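Long-range contacts in ATP:cob(I)alamin adenosyltransferase, putative (Burkholderia thailandensis, PDB 2ZHZ), which probably catalyses transfer of the adenosyl group of ATP to reduced cobalamin, giving adenosylcobalamin and triphosphate, and assembles as a homotrimer: residues V48-E52 with R116-A121; Y99-P105 with V161-V165; E107-L111 with D174-D178. All blocks are in the same frame, centred on the assembly; numbering follows the deposited sequence.

Contact 1: residues V48-E52 with R116-A121; sequences VLLAE and RGAALA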
ATOM      1  N   VAL B  48      10.498  -1.350  -4.817  1.00 15.04           N
ATOM      2  CA  VAL B  48      10.524   0.043  -5.246  1.00 15.55           C
ATOM      3  C   VAL B  48      11.694   0.751  -4.569  1.00 15.89           C
ATOM      4  O   VAL B  48      12.386   1.566  -5.186  1.00 18.10           O
ATOM      5  CB  VAL B  48       9.205   0.759  -4.889  1.00 14.90           C
ATOM      6  CG1 VAL B  48       9.329   2.257  -5.140  1.00 18.44           C
ATOM      7  CG2 VAL B  48       8.075   0.180  -5.724  1.00 12.36           C
ATOM      8  N   LEU B  49      11.909   0.440  -3.297  1.00 16.95           N
ATOM      9  CA  LEU B  49      13.013   1.026  -2.546  1.00 16.54           C
ATOM     10  C   LEU B  49      14.350   0.567  -3.146  1.00 19.05           C
ATOM     11  O   LEU B  49      15.297   1.349  -3.248  1.00 19.39           O
ATOM     12  CB  LEU B  49      12.934   0.606  -1.076  1.00 14.53           C
ATOM     13  CG  LEU B  49      14.120   0.986  -0.180  1.00 15.91           C
ATOM     14  CD1 LEU B  49      14.397   2.487  -0.279  1.00 15.41           C
ATOM     15  CD2 LEU B  49      13.814   0.576   1.255  1.00 14.76           C
ATOM     16  N   LEU B  50      14.418  -0.699  -3.549  1.00 19.08           N
ATOM     17  CA  LEU B  50      15.639  -1.237  -4.142  1.00 21.12           C
ATOM     18  C   LEU B  50      15.971  -0.590  -5.485  1.00 22.88           C
ATOM     19  O   LEU B  50      17.094  -0.714  -5.976  1.00 23.85           O
ATOM     20  CB  LEU B  50      15.525  -2.758  -4.306  1.00 18.11           C
ATOM     21  CG  LEU B  50      15.772  -3.567  -3.029  1.00 17.51           C
ATOM     22  CD1 LEU B  50      15.291  -4.989  -3.211  1.00 17.23           C
ATOM     23  CD2 LEU B  50      17.265  -3.549  -2.696  1.00 17.84           C
ATOM     24  N   ALA B  51      15.002   0.104  -6.075  1.00 22.26           N
ATOM     25  CA  ALA B  51      15.213   0.771  -7.356  1.00 24.02           C
ATOM     26  C   ALA B  51      15.863   2.146  -7.167  1.00 26.27           C
ATOM     27  O   ALA B  51      16.174   2.838  -8.137  1.00 27.06           O
ATOM     28  CB  ALA B  51      13.884   0.912  -8.097  1.00 26.23           C
ATOM     29  N   GLU B  52      16.065   2.530  -5.910  1.00 24.42           N
ATOM     30  CA  GLU B  52      16.683   3.806  -5.565  1.00 25.74           C
ATOM     31  C   GLU B  52      18.166   3.585  -5.285  1.00 25.71           C
ATOM     32  O   GLU B  52      18.608   2.451  -5.111  1.00 22.36           O
ATOM     33  CB  GLU B  52      16.046   4.378  -4.296  1.00 27.65           C
ATOM     34  CG  GLU B  52      14.587   4.782  -4.415  1.00 30.94           C
ATOM     35  CD  GLU B  52      14.404   6.047  -5.223  1.00 32.97           C
ATOM     36  OE1 GLU B  52      15.066   7.058  -4.897  1.00 37.88           O
ATOM     37  OE2 GLU B  52      13.600   6.036  -6.176  1.00 36.57           O
ATOM     38  N   ARG B 116      14.357  10.644  -0.219  1.00 20.47           N
ATOM     39  CA  ARG B 116      13.388   9.782  -0.893  1.00 20.87           C
ATOM     40  C   ARG B 116      13.504   8.319  -0.473  1.00 21.20           C
ATOM     41  O   ARG B 116      12.497   7.639  -0.289  1.00 19.81           O
ATOM     42  CB  ARG B 116      13.532   9.894  -2.412  1.00 24.45           C
ATOM     43  CG  ARG B 116      12.496   9.092  -3.196  1.00 23.01           C
ATOM     44  CD  ARG B 116      12.516   9.504  -4.660  1.00 29.12           C
ATOM     45  NE  ARG B 116      12.154  10.914  -4.810  1.00 32.45           N
ATOM     46  CZ  ARG B 116      12.614  11.714  -5.768  1.00 34.48           C
ATOM     47  NH1 ARG B 116      13.464  11.249  -6.674  1.00 35.10           N
ATOM     48  NH2 ARG B 116      12.223  12.982  -5.819  1.00 30.78           N
ATOM     49  N   GLY B 117      14.734   7.834  -0.324  1.00 20.53           N
ATOM     50  CA  GLY B 117      14.927   6.451   0.078  1.00 19.67           C
ATOM     51  C   GLY B 117      14.411   6.178   1.481  1.00 18.58           C
ATOM     52  O   GLY B 117      13.767   5.155   1.732  1.00 18.20           O
ATOM     53  N   ALA B 118      14.699   7.087   2.406  1.00 16.75           N
ATOM     54  CA  ALA B 118      14.246   6.932   3.786  1.00 14.69           C
ATOM     55  C   ALA B 118      12.723   6.995   3.850  1.00 15.44           C
ATOM     56  O   ALA B 118      12.094   6.288   4.643  1.00 13.19           O
ATOM     57  CB  ALA B 118      14.843   8.026   4.662  1.00 12.91           C
ATOM     58  N   ALA B 119      12.134   7.856   3.024  1.00 15.23           N
ATOM     59  CA  ALA B 119      10.683   7.999   2.986  1.00 16.59           C
ATOM     60  C   ALA B 119      10.053   6.699   2.494  1.00 15.68           C
ATOM     61  O   ALA B 119       9.047   6.239   3.033  1.00 15.21           O
ATOM     62  CB  ALA B 119      10.290   9.150   2.068  1.00 16.14           C
ATOM     63  N   LEU B 120      10.648   6.108   1.465  1.00 14.39           N
ATOM     64  CA  LEU B 120      10.136   4.858   0.924  1.00 15.81           C
ATOM     65  C   LEU B 120      10.283   3.745   1.959  1.00 15.69           C
ATOM     66  O   LEU B 120       9.410   2.887   2.087  1.00 14.48           O
ATOM     67  CB  LEU B 120      10.876   4.494  -0.369  1.00 14.04           C
ATOM     68  CG  LEU B 120      10.519   5.368  -1.579  1.00 19.44           C
ATOM     69  CD1 LEU B 120      11.457   5.063  -2.747  1.00 18.17           C
ATOM     70  CD2 LEU B 120       9.062   5.115  -1.974  1.00 18.85           C
ATOM     71  N   ALA B 121      11.382   3.771   2.710  1.00 14.07           N
ATOM     72  CA  ALA B 121      11.614   2.766   3.737  1.00 14.35           C
ATOM     73  C   ALA B 121      10.498   2.840   4.779  1.00 14.02           C
ATOM     74  O   ALA B 121      10.070   1.814   5.319  1.00 12.67           O
ATOM     75  CB  ALA B 121      12.975   2.989   4.399  1.00 16.68           C
TER
HETATM   76  O   HOH W   1      15.317   9.377  -6.144  1.00 40.20           O
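The end of helix 31-50 meets the start of helix 116-141 here, the backbones coming closest where Leu49 CA lies 5.9 Å from Leu120 CA. Apolar packing makes up most of the contact. The CA-to-CB bond of Leu49 runs sideways to segment 116-121, but in the t,p rotamer the end of the side chain comes nearer: Leu49 CD1 lies 4.1 Å from Leu120 CB and Leu49 CD2 lies 4.1 Å from Ala121 CB. Leu49 CD1 is also 3.4 Å from Gly117 O. Leu120 points back, its CD1 lying 4.3 Å from Val48 CG1 and 3.6 Å from Glu52 CG, so the methylene part of the glutamate extends the greasy patch.

The polar part is indirect. Glu52 OE1 and Arg116 NH1 are 4.8 Å apart, too far for a direct bond, and water 1 spans them: it donates to Glu52 OE1 (2.6 Å) and accepts from Arg116 NH1 (2.7 Å). Both residues also reach other chains: Glu52 pairs ionically with Arg116 of the second subunit, and Arg116 NH2 donates to Ala51 O of the third, so these polar groups are part of the trimer interface.

Ala51 N to Val48 O (3.1 Å) and Glu52 N to Leu49 O (3.0 Å) are i to i-3 bonds; after them Glu52 is extended (phi/psi -97/165). In the helical bundle of this adenosyltransferase, Leu49 also packs on Leu62 of helix 56-77 and Leu166 of helix 147-169, and Ala121 on Ala163 of the latter.

Contact 2: residues Y99-P105 with V161-V165; sequences YNGQLPP and VLARV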
ATOM      1  N   TYR B  99      22.963  -1.961  12.552  1.00 19.70           N
ATOM      2  CA  TYR B  99      22.645  -0.585  12.189  1.00 19.01           C
ATOM      3  C   TYR B  99      22.363   0.349  13.367  1.00 18.31           C
ATOM      4  O   TYR B  99      22.769   1.512  13.348  1.00 20.06           O
ATOM      5  CB  TYR B  99      21.490  -0.581  11.182  1.00 21.33           C
ATOM      6  CG  TYR B  99      21.909  -1.149   9.842  1.00 21.16           C
ATOM      7  CD1 TYR B  99      22.780  -0.444   9.011  1.00 24.69           C
ATOM      8  CD2 TYR B  99      21.498  -2.420   9.437  1.00 22.43           C
ATOM      9  CE1 TYR B  99      23.233  -0.987   7.808  1.00 25.77           C
ATOM     10  CE2 TYR B  99      21.952  -2.977   8.233  1.00 24.70           C
ATOM     11  CZ  TYR B  99      22.820  -2.253   7.428  1.00 27.16           C
ATOM     12  OH  TYR B  99      23.289  -2.794   6.248  1.00 25.45           O
ATOM     13  N   ASN B 100      21.680  -0.150  14.391  1.00 18.55           N
ATOM     14  CA  ASN B 100      21.387   0.671  15.565  1.00 20.66           C
ATOM     15  C   ASN B 100      22.676   1.068  16.282  1.00 19.82           C
ATOM     16  O   ASN B 100      22.782   2.165  16.831  1.00 18.62           O
ATOM     17  CB  ASN B 100      20.488  -0.093  16.537  1.00 22.08           C
ATOM     18  CG  ASN B 100      19.028   0.273  16.396  1.00 26.31           C
ATOM     19  OD1 ASN B 100      18.147  -0.537  16.696  1.00 27.72           O
ATOM     20  ND2 ASN B 100      18.759   1.504  15.958  1.00 19.43           N
ATOM     21  N   GLY B 101      23.655   0.167  16.277  1.00 19.01           N
ATOM     22  CA  GLY B 101      24.912   0.453  16.941  1.00 17.72           C
ATOM     23  C   GLY B 101      25.667   1.611  16.311  1.00 18.05           C
ATOM     24  O   GLY B 101      26.439   2.294  16.982  1.00 16.89           O
ATOM     25  N   GLN B 102      25.441   1.839  15.020  1.00 17.90           N
ATOM     26  CA  GLN B 102      26.122   2.909  14.295  1.00 17.67           C
ATOM     27  C   GLN B 102      25.344   4.225  14.261  1.00 19.98           C
ATOM     28  O   GLN B 102      25.826   5.220  13.728  1.00 22.41           O
ATOM     29  CB  GLN B 102      26.422   2.442  12.864  1.00 21.59           C
ATOM     30  CG  GLN B 102      27.386   1.263  12.806  1.00 25.82           C
ATOM     31  CD  GLN B 102      27.643   0.760  11.396  1.00 33.25           C
ATOM     32  OE1 GLN B 102      28.569  -0.019  11.167  1.00 34.99           O
ATOM     33  NE2 GLN B 102      26.816   1.188  10.448  1.00 34.26           N
ATOM     34  N   LEU B 103      24.148   4.230  14.839  1.00 20.72           N
ATOM     35  CA  LEU B 103      23.306   5.424  14.862  1.00 21.27           C
ATOM     36  C   LEU B 103      23.198   6.025  16.259  1.00 22.83           C
ATOM     37  O   LEU B 103      23.224   5.312  17.260  1.00 23.50           O
ATOM     38  CB  LEU B 103      21.891   5.078  14.374  1.00 20.02           C
ATOM     39  CG  LEU B 103      21.665   4.667  12.916  1.00 23.13           C
ATOM     40  CD1 LEU B 103      20.284   4.024  12.777  1.00 26.41           C
ATOM     41  CD2 LEU B 103      21.782   5.886  12.011  1.00 23.65           C
ATOM     42  N   PRO B 104      23.088   7.357  16.348  1.00 25.62           N
ATOM     43  CA  PRO B 104      22.967   7.967  17.674  1.00 27.35           C
ATOM     44  C   PRO B 104      21.613   7.583  18.265  1.00 29.88           C
ATOM     45  O   PRO B 104      20.659   7.329  17.528  1.00 29.70           O
ATOM     46  CB  PRO B 104      23.075   9.463  17.377  1.00 29.60           C
ATOM     47  CG  PRO B 104      22.532   9.577  15.988  1.00 26.80           C
ATOM     48  CD  PRO B 104      23.159   8.385  15.298  1.00 28.03           C
ATOM     49  N   PRO B 105      21.510   7.531  19.602  1.00 32.18           N
ATOM     50  CA  PRO B 105      20.240   7.166  20.234  1.00 34.13           C
ATOM     51  C   PRO B 105      19.064   8.025  19.776  1.00 38.12           C
ATOM     52  O   PRO B 105      19.201   9.231  19.556  1.00 36.78           O
ATOM     53  CB  PRO B 105      20.539   7.319  21.726  1.00 34.51           C
ATOM     54  CG  PRO B 105      21.626   8.362  21.756  1.00 34.20           C
ATOM     55  CD  PRO B 105      22.505   7.927  20.611  1.00 33.33           C
ATOM     56  N   VAL B 161      14.779   1.493  11.300  1.00 15.31           N
ATOM     57  CA  VAL B 161      16.209   1.723  11.483  1.00 16.29           C
ATOM     58  C   VAL B 161      16.907   2.038  10.167  1.00 16.24           C
ATOM     59  O   VAL B 161      17.743   2.936  10.103  1.00 16.62           O
ATOM     60  CB  VAL B 161      16.876   0.503  12.146  1.00 18.84           C
ATOM     61  CG1 VAL B 161      18.387   0.717  12.255  1.00 20.84           C
ATOM     62  CG2 VAL B 161      16.282   0.292  13.525  1.00 16.22           C
ATOM     63  N   LEU B 162      16.556   1.310   9.110  1.00 16.09           N
ATOM     64  CA  LEU B 162      17.171   1.546   7.814  1.00 17.55           C
ATOM     65  C   LEU B 162      16.781   2.907   7.262  1.00 16.81           C
ATOM     66  O   LEU B 162      17.548   3.520   6.519  1.00 19.12           O
ATOM     67  CB  LEU B 162      16.796   0.439   6.826  1.00 16.84           C
ATOM     68  CG  LEU B 162      17.402  -0.939   7.104  1.00 20.79           C
ATOM     69  CD1 LEU B 162      16.971  -1.897   6.009  1.00 22.19           C
ATOM     70  CD2 LEU B 162      18.934  -0.851   7.155  1.00 22.87           C
ATOM     71  N   ALA B 163      15.593   3.389   7.618  1.00 17.19           N
ATOM     72  CA  ALA B 163      15.168   4.708   7.156  1.00 16.40           C
ATOM     73  C   ALA B 163      16.128   5.752   7.740  1.00 17.12           C
ATOM     74  O   ALA B 163      16.543   6.681   7.048  1.00 17.78           O
ATOM     75  CB  ALA B 163      13.730   4.995   7.602  1.00 13.35           C
ATOM     76  N   ARG B 164      16.487   5.591   9.013  1.00 18.31           N
ATOM     77  CA  ARG B 164      17.416   6.520   9.660  1.00 20.22           C
ATOM     78  C   ARG B 164      18.786   6.403   8.997  1.00 20.30           C
ATOM     79  O   ARG B 164      19.462   7.405   8.765  1.00 21.62           O
ATOM     80  CB  ARG B 164      17.543   6.214  11.157  1.00 19.37           C
ATOM     81  CG  ARG B 164      16.262   6.404  11.963  1.00 21.36           C
ATOM     82  CD  ARG B 164      16.533   6.245  13.453  1.00 21.98           C
ATOM     83  NE  ARG B 164      17.467   7.267  13.931  1.00 20.81           N
ATOM     84  CZ  ARG B 164      18.243   7.141  15.007  1.00 23.62           C
ATOM     85  NH1 ARG B 164      18.209   6.035  15.735  1.00 20.42           N
ATOM     86  NH2 ARG B 164      19.065   8.125  15.346  1.00 23.68           N
ATOM     87  N   VAL B 165      19.189   5.172   8.696  1.00 22.60           N
ATOM     88  CA  VAL B 165      20.467   4.923   8.038  1.00 21.15           C
ATOM     89  C   VAL B 165      20.499   5.632   6.691  1.00 22.42           C
ATOM     90  O   VAL B 165      21.511   6.233   6.321  1.00 21.26           O
ATOM     91  CB  VAL B 165      20.692   3.411   7.801  1.00 21.01           C
ATOM     92  CG1 VAL B 165      21.891   3.195   6.886  1.00 21.72           C
ATOM     93  CG2 VAL B 165      20.907   2.708   9.129  1.00 20.73           C
TER
HETATM   94  O   HOH W   2      16.879   3.364  15.705  1.00 22.05           O
HETATM   95  O   HOH W   3      19.974   3.921  17.652  1.00 29.75           O
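In the helical bundle of this PduO-type adenosyltransferase, this contact packs the end of helix 86-101 and the following loop on helix 147-169. Val161 comes first: its CG1 meets Tyr99 CB at 3.5 Å and Leu103 CD1 at 3.8 Å. Its side chain is about 4 Å from that of Asp157, an Mg(2+)-binding residue with no magnesium bound to it in this chain, and about 11 Å from the bound magnesium. Leu162 CD2 lies over one face of the Tyr99 ring, a CH-pi contact 3.8 Å from the centroid and 13° off the normal; Tyr99 OH is hydrogen-bonded to Asp57. Arg164 then clasps the loop: its NH2 donates to Pro104 O (2.8 Å, 163°), its NH1 weakly to the same oxygen (3.3 Å, 134°), and Leu103 CB lies over one guanidinium face. Water 2 links Arg164 NH1 (3.0 Å) to Asn100 ND2 (2.7 Å), and Arg164 NE forms a salt bridge with Asp174. Val165 completes the apolar row: its CG2 sits 3.7 Å from Tyr99 CD1 and 3.9 Å from Leu103 CD1.

Contact 3: residues E107-L111 with D174-D178; sequences EEFIL and DVLWD
A minimal, weakly bonded antiparallel beta pairing joins the linker before helix 116-141 to the C-terminal tail of the model. Both backbones are extended, with phi/psi -70/146 at Phe109, -115/156 at Ile110, -101/149 at Leu111, -81/122 at Val175, -95/146 at Leu176 and -80/150 at Trp177. Ile110 and Leu176 form a non-hydrogen-bonded pair, Ile110 CA lying 4.2 Å from Leu176 CA. Flanking it, Trp177 N donates to Phe109 O (2.9 Å, 174°) and Leu111 N to Val175 O (2.6 Å, 166°). The touching parts run 84° apart end to end, and the pairing is limited to a few residues.

Phe109 (chi1 m, chi2 107°) and Trp177 (chi1 t, chi2 61°) meet obliquely: the Phe109 centroid is 5.8 Å from that of the tryptophan six-membered ring, planes at 72°, with Phe109 CD1 3.6 Å from Trp177 CE3. Both rings also meet Phe70 of the third subunit, at the trimer interface. Leu111 (m,t) puts CD2 3.9 Å from Trp177 CB and CB 4.0 Å from CG1 of Val175 (t). Ile110 (p,t) and Leu176 (m,t) diverge at CB, yet Ile110 CG2 and Leu176 CD2 close to 3.6 Å. Glu107 (p,t) brings OE2 within 3.8 Å of Leu176 CD1. Asp174 (m) directs OD2 to Arg164 in a salt bridge. Water 4 donates to Leu111 O (2.7 Å) and accepts from Val175 N (2.9 Å).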
ATOM      1  N   GLU B 107      16.294  10.324  20.012  1.00 49.85           N
ATOM      2  CA  GLU B 107      15.896  11.343  20.977  1.00 51.70           C
ATOM      3  C   GLU B 107      14.405  11.665  20.947  1.00 51.02           C
ATOM      4  O   GLU B 107      13.624  11.120  21.730  1.00 52.15           O
ATOM      5  CB  GLU B 107      16.705  12.621  20.739  1.00 54.32           C
ATOM      6  CG  GLU B 107      16.711  13.089  19.290  1.00 58.34           C
ATOM      7  CD  GLU B 107      17.492  14.375  19.094  1.00 60.98           C
ATOM      8  OE1 GLU B 107      18.714  14.375  19.355  1.00 61.62           O
ATOM      9  OE2 GLU B 107      16.881  15.385  18.682  1.00 62.47           O
ATOM     10  N   GLU B 108      14.018  12.561  20.044  1.00 49.51           N
ATOM     11  CA  GLU B 108      12.626  12.975  19.902  1.00 45.12           C
ATOM     12  C   GLU B 108      11.900  11.995  18.995  1.00 41.60           C
ATOM     13  O   GLU B 108      12.530  11.169  18.334  1.00 38.12           O
ATOM     14  CB  GLU B 108      12.549  14.366  19.265  1.00 48.19           C
ATOM     15  CG  GLU B 108      13.771  15.249  19.487  1.00 52.85           C
ATOM     16  CD  GLU B 108      14.026  15.549  20.949  1.00 55.59           C
ATOM     17  OE1 GLU B 108      14.342  14.607  21.708  1.00 55.96           O
ATOM     18  OE2 GLU B 108      13.911  16.732  21.340  1.00 57.71           O
ATOM     19  N   PHE B 109      10.574  12.081  18.970  1.00 36.03           N
ATOM     20  CA  PHE B 109       9.794  11.221  18.091  1.00 32.50           C
ATOM     21  C   PHE B 109      10.093  11.741  16.699  1.00 29.86           C
ATOM     22  O   PHE B 109      10.285  12.942  16.515  1.00 29.63           O
ATOM     23  CB  PHE B 109       8.294  11.371  18.341  1.00 34.26           C
ATOM     24  CG  PHE B 109       7.823  10.792  19.635  1.00 36.80           C
ATOM     25  CD1 PHE B 109       7.457  11.620  20.689  1.00 38.95           C
ATOM     26  CD2 PHE B 109       7.717   9.416  19.796  1.00 39.16           C
ATOM     27  CE1 PHE B 109       6.985  11.087  21.884  1.00 40.52           C
ATOM     28  CE2 PHE B 109       7.248   8.870  20.987  1.00 41.86           C
ATOM     29  CZ  PHE B 109       6.881   9.706  22.034  1.00 41.72           C
ATOM     30  N   ILE B 110      10.145  10.856  15.715  1.00 28.55           N
ATOM     31  CA  ILE B 110      10.409  11.314  14.364  1.00 27.89           C
ATOM     32  C   ILE B 110       9.207  11.063  13.469  1.00 24.17           C
ATOM     33  O   ILE B 110       8.370  10.203  13.749  1.00 22.84           O
ATOM     34  CB  ILE B 110      11.650  10.630  13.754  1.00 31.50           C
ATOM     35  CG1 ILE B 110      11.392   9.142  13.547  1.00 31.67           C
ATOM     36  CG2 ILE B 110      12.852  10.832  14.664  1.00 31.29           C
ATOM     37  CD1 ILE B 110      12.546   8.428  12.879  1.00 38.41           C
ATOM     38  N   LEU B 111       9.123  11.841  12.400  1.00 22.46           N
ATOM     39  CA  LEU B 111       8.040  11.720  11.436  1.00 21.19           C
ATOM     40  C   LEU B 111       8.573  10.937  10.243  1.00 19.66           C
ATOM     41  O   LEU B 111       9.761  11.015   9.921  1.00 20.73           O
ATOM     42  CB  LEU B 111       7.579  13.109  10.986  1.00 18.99           C
ATOM     43  CG  LEU B 111       7.058  14.030  12.091  1.00 20.62           C
ATOM     44  CD1 LEU B 111       6.705  15.394  11.512  1.00 20.16           C
ATOM     45  CD2 LEU B 111       5.846  13.393  12.746  1.00 22.17           C
ATOM     46  N   ASP B 174      16.876  12.822  10.359  1.00 33.29           N
ATOM     47  CA  ASP B 174      15.486  12.412  10.495  1.00 31.13           C
ATOM     48  C   ASP B 174      14.592  13.621  10.746  1.00 31.03           C
ATOM     49  O   ASP B 174      15.017  14.610  11.353  1.00 30.73           O
ATOM     50  CB  ASP B 174      15.337  11.414  11.645  1.00 32.81           C
ATOM     51  CG  ASP B 174      16.170  10.165  11.442  1.00 32.83           C
ATOM     52  OD1 ASP B 174      16.039   9.536  10.373  1.00 29.66           O
ATOM     53  OD2 ASP B 174      16.951   9.815  12.350  1.00 34.63           O
ATOM     54  N   VAL B 175      13.359  13.539  10.261  1.00 27.02           N
ATOM     55  CA  VAL B 175      12.385  14.607  10.441  1.00 25.10           C
ATOM     56  C   VAL B 175      11.804  14.440  11.838  1.00 26.08           C
ATOM     57  O   VAL B 175      11.244  13.392  12.158  1.00 24.41           O
ATOM     58  CB  VAL B 175      11.252  14.501   9.401  1.00 22.73           C
ATOM     59  CG1 VAL B 175      10.307  15.683   9.537  1.00 21.58           C
ATOM     60  CG2 VAL B 175      11.841  14.442   8.002  1.00 24.25           C
ATOM     61  N   LEU B 176      11.937  15.470  12.668  1.00 26.46           N
ATOM     62  CA  LEU B 176      11.451  15.396  14.039  1.00 29.93           C
ATOM     63  C   LEU B 176      10.049  15.962  14.257  1.00 29.91           C
ATOM     64  O   LEU B 176       9.641  16.924  13.608  1.00 28.25           O
ATOM     65  CB  LEU B 176      12.434  16.107  14.972  1.00 33.26           C
ATOM     66  CG  LEU B 176      13.894  15.659  14.873  1.00 35.64           C
ATOM     67  CD1 LEU B 176      14.748  16.505  15.801  1.00 38.89           C
ATOM     68  CD2 LEU B 176      14.013  14.182  15.229  1.00 39.01           C
ATOM     69  N   TRP B 177       9.321  15.346  15.182  1.00 30.46           N
ATOM     70  CA  TRP B 177       7.974  15.784  15.522  1.00 31.32           C
ATOM     71  C   TRP B 177       8.099  16.984  16.455  1.00 32.80           C
ATOM     72  O   TRP B 177       9.065  17.091  17.208  1.00 30.63           O
ATOM     73  CB  TRP B 177       7.219  14.653  16.220  1.00 33.92           C
ATOM     74  CG  TRP B 177       5.873  15.052  16.729  1.00 37.85           C
ATOM     75  CD1 TRP B 177       4.816  15.506  15.992  1.00 37.13           C
ATOM     76  CD2 TRP B 177       5.433  15.031  18.092  1.00 40.94           C
ATOM     77  NE1 TRP B 177       3.745  15.769  16.812  1.00 38.35           N
ATOM     78  CE2 TRP B 177       4.096  15.485  18.106  1.00 41.89           C
ATOM     79  CE3 TRP B 177       6.041  14.673  19.304  1.00 44.70           C
ATOM     80  CZ2 TRP B 177       3.353  15.592  19.288  1.00 43.95           C
ATOM     81  CZ3 TRP B 177       5.300  14.779  20.482  1.00 46.48           C
ATOM     82  CH2 TRP B 177       3.970  15.235  20.463  1.00 46.05           C
ATOM     83  N   ASP B 178       7.125  17.885  16.410  1.00 35.05           N
ATOM     84  CA  ASP B 178       7.165  19.073  17.256  1.00 40.67           C
ATOM     85  C   ASP B 178       7.119  18.727  18.745  1.00 41.10           C
ATOM     86  O   ASP B 178       6.343  17.823  19.118  1.00 42.64           O
ATOM     87  CB  ASP B 178       5.996  19.996  16.917  1.00 44.93           C
ATOM     88  CG  ASP B 178       6.024  21.281  17.715  1.00 49.81           C
ATOM     89  OD1 ASP B 178       7.022  22.029  17.598  1.00 52.16           O
ATOM     90  OD2 ASP B 178       5.053  21.540  18.460  1.00 51.72           O
TER
HETATM   91  O   HOH W   4      12.344  11.045   9.197  1.00 22.44           O

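In the fold
Along the chain, contact 1 closes the first loop, from the end of helix 31-50 to the start of helix 116-141. Contact 2 opens inside that loop, at the end of helix 86-101, and closes beyond it on helix 147-169; contact 3 opens in the following linker and closes at the C-terminal tail. Each pair of loops therefore crosses, and none nests. Contacts 1 and 2 touch where consecutive helices 116-141 and 147-169 pack, Ala118 CB lying 3.2 Å from Ala163 O. Contacts 2 and 3 share the salt bridge from Arg164 NE to Asp174 OD2 (3.0 Å). Contacts 1 and 3 stay about 6 Å apart at their nearest atoms, but both touch the third subunit.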